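Side-chain contact in flavodoxin (Bacteroides uniformis, PDB 4J8P), which binds flavin mononucleotide and, as a member of the flavodoxin family, probably serves in electron transfer: residues T33-Q38 with N99-S104. Numbering follows the deposited sequence.
Sequences TFYEIQ and NTFIES. With SO4 (sulfate ion), chain K.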
loop_
_atom_site.group_PDB
_atom_site.type_symbol
_atom_site.label_atom_id
_atom_site.label_comp_id
_atom_site.label_asym_id
_atom_site.label_seq_id
_atom_site.Cartn_x
_atom_site.Cartn_y
_atom_site.Cartn_z
ATOM N N THR A 33 -1.466 6.110 -13.014
ATOM C CA THR A 33 -0.006 6.125 -13.031
ATOM C C THR A 33 0.465 5.036 -12.080
ATOM O O THR A 33 0.036 5.008 -10.922
ATOM C CB THR A 33 0.524 7.484 -12.620
ATOM O OG1 THR A 33 0.116 8.450 -13.587
ATOM C CG2 THR A 33 2.056 7.493 -12.489
ATOM N N PHE A 34 1.318 4.127 -12.576
ATOM C CA PHE A 34 1.870 3.004 -11.793
ATOM C C PHE A 34 3.080 3.522 -11.042
ATOM O O PHE A 34 4.025 4.036 -11.655
ATOM C CB PHE A 34 2.193 1.827 -12.729
ATOM C CG PHE A 34 2.706 0.556 -12.091
ATOM C CD1 PHE A 34 1.844 -0.293 -11.397
ATOM C CD2 PHE A 34 3.992 0.110 -12.347
ATOM C CE1 PHE A 34 2.305 -1.517 -10.890
ATOM C CE2 PHE A 34 4.455 -1.101 -11.823
ATOM C CZ PHE A 34 3.601 -1.917 -11.124
ATOM N N TYR A 35 3.043 3.432 -9.701
ATOM C CA TYR A 35 4.091 4.025 -8.885
ATOM C C TYR A 35 4.532 3.070 -7.789
ATOM O O TYR A 35 3.697 2.650 -6.997
ATOM C CB TYR A 35 3.591 5.344 -8.256
ATOM C CG TYR A 35 4.596 5.954 -7.309
ATOM C CD1 TYR A 35 5.672 6.696 -7.789
ATOM C CD2 TYR A 35 4.542 5.695 -5.937
ATOM C CE1 TYR A 35 6.653 7.184 -6.934
ATOM C CE2 TYR A 35 5.526 6.165 -5.077
ATOM C CZ TYR A 35 6.576 6.917 -5.575
ATOM O OH TYR A 35 7.552 7.381 -4.736
ATOM N N GLU A 36 5.840 2.801 -7.689
ATOM C CA GLU A 36 6.304 1.919 -6.626
ATOM C C GLU A 36 6.823 2.703 -5.430
ATOM O O GLU A 36 7.679 3.576 -5.579
ATOM C CB GLU A 36 7.404 0.993 -7.171
ATOM C CG GLU A 36 7.869 -0.033 -6.141
ATOM C CD GLU A 36 8.886 -1.040 -6.638
ATOM O OE1 GLU A 36 9.509 -0.815 -7.706
ATOM O OE2 GLU A 36 9.116 -2.024 -5.907
ATOM N N ILE A 37 6.345 2.336 -4.226
ATOM C CA ILE A 37 6.816 2.835 -2.953
ATOM C C ILE A 37 8.063 2.075 -2.665
ATOM O O ILE A 37 8.035 0.843 -2.480
ATOM C CB ILE A 37 5.759 2.652 -1.843
ATOM C CG1 ILE A 37 4.466 3.396 -2.194
ATOM C CG2 ILE A 37 6.346 3.093 -0.457
ATOM C CD1 ILE A 37 3.277 2.980 -1.288
ATOM N N GLN A 38 9.177 2.801 -2.710
ATOM C CA GLN A 38 10.524 2.238 -2.647
ATOM C C GLN A 38 11.197 2.420 -1.286
ATOM O O GLN A 38 11.462 3.558 -0.906
ATOM C CB GLN A 38 11.398 2.961 -3.691
ATOM C CG GLN A 38 10.873 2.947 -5.130
ATOM C CD GLN A 38 11.213 1.673 -5.864
ATOM O OE1 GLN A 38 12.019 0.845 -5.429
ATOM N NE2 GLN A 38 10.648 1.529 -7.039
ATOM N N ASN A 99 3.095 3.779 6.205
ATOM C CA ASN A 99 2.990 4.957 7.073
ATOM C C ASN A 99 4.027 6.011 6.631
ATOM O O ASN A 99 3.707 7.201 6.569
ATOM C CB ASN A 99 3.196 4.579 8.526
ATOM C CG ASN A 99 2.169 3.570 8.994
ATOM O OD1 ASN A 99 2.442 2.378 8.985
ATOM N ND2 ASN A 99 1.004 4.051 9.423
ATOM N N THR A 100 5.269 5.576 6.307
ATOM C CA THR A 100 6.247 6.574 5.855
ATOM C C THR A 100 5.735 7.293 4.609
ATOM O O THR A 100 5.826 8.519 4.530
ATOM C CB THR A 100 7.585 5.896 5.537
ATOM O OG1 THR A 100 7.966 5.099 6.651
ATOM C CG2 THR A 100 8.702 6.943 5.256
ATOM N N PHE A 101 5.191 6.522 3.650
ATOM C CA PHE A 101 4.684 7.075 2.407
ATOM C C PHE A 101 3.570 8.110 2.678
ATOM O O PHE A 101 3.645 9.232 2.175
ATOM C CB PHE A 101 4.189 5.925 1.518
ATOM C CG PHE A 101 3.525 6.358 0.251
ATOM C CD1 PHE A 101 4.267 6.920 -0.792
ATOM C CD2 PHE A 101 2.148 6.261 0.105
ATOM C CE1 PHE A 101 3.635 7.347 -1.974
ATOM C CE2 PHE A 101 1.524 6.663 -1.088
ATOM C CZ PHE A 101 2.269 7.193 -2.115
ATOM N N ILE A 102 2.548 7.736 3.452
ATOM C CA ILE A 102 1.417 8.647 3.731
ATOM C C ILE A 102 1.920 9.914 4.446
ATOM O O ILE A 102 1.423 11.009 4.204
ATOM C CB ILE A 102 0.330 7.902 4.547
ATOM C CG1 ILE A 102 -0.284 6.801 3.666
ATOM C CG2 ILE A 102 -0.743 8.859 5.122
ATOM C CD1 ILE A 102 -1.179 5.777 4.474
ATOM N N GLU A 103 2.909 9.741 5.323
ATOM C CA GLU A 103 3.453 10.863 6.095
ATOM C C GLU A 103 4.469 11.673 5.293
ATOM O O GLU A 103 5.022 12.630 5.837
ATOM C CB GLU A 103 4.064 10.349 7.396
ATOM C CG GLU A 103 2.966 9.834 8.319
ATOM C CD GLU A 103 3.441 9.101 9.556
ATOM O OE1 GLU A 103 4.647 9.199 9.882
ATOM O OE2 GLU A 103 2.599 8.441 10.210
ATOM N N SER A 104 4.710 11.320 4.017
ATOM C CA SER A 104 5.707 12.048 3.207
ATOM C C SER A 104 5.093 12.881 2.066
ATOM O O SER A 104 5.832 13.470 1.264
ATOM C CB SER A 104 6.728 11.068 2.648
ATOM O OG SER A 104 7.436 10.470 3.736
HETATM S S SO4 K . 10.299 7.917 -7.113
HETATM O O1 SO4 K . 11.380 8.885 -7.336
HETATM O O2 SO4 K . 9.802 7.404 -8.403
HETATM O O3 SO4 K . 10.749 6.773 -6.339
HETATM O O4 SO4 K . 9.266 8.602 -6.316
#
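Ile37 lays its terminal methyl over one face of the Phe101 ring, a CH-pi contact in which CD1 stands 3.9 Å from the ring centroid and 18° off the normal. The methyl is displaced from the ring centre toward CG and CD2, so that Ile37 CD1 comes within 3.7 Å of Phe101 CG, while CG1 of the same isoleucine covers Phe101 CD1 at 3.8 Å. Farther out along the phenylalanine, its CE1 meets CE2 of Tyr35 obliquely at 3.8 Å, the two side chains running past one another in antiparallel fashion. In the three-layer alpha/beta/alpha sandwich of flavodoxins, built on a parallel sheet, such apolar contacts pack helix 96-102 against one side of the sheet near its 33-36 edge. Phe101 also touches Ala11 of the adjoining strand 7-12 and Ile85 of strand 80-88, the next one in, and meets the Phe107 ring. Its chi1 of 175° sets CG anti to the backbone N and carries the ring out to Ile37 and Tyr35. A serine here would probably leave the Ile37 methyl without its aromatic face and open a gap beside Tyr35. The tyrosine ring, resting also on Leu9 and Leu74, directs its hydroxyl to a sulfate, probably from the crystallisation liquor, and Tyr35 OH donates to sulfate O4 at 2.6 Å, the acceptor lying in the ring plane.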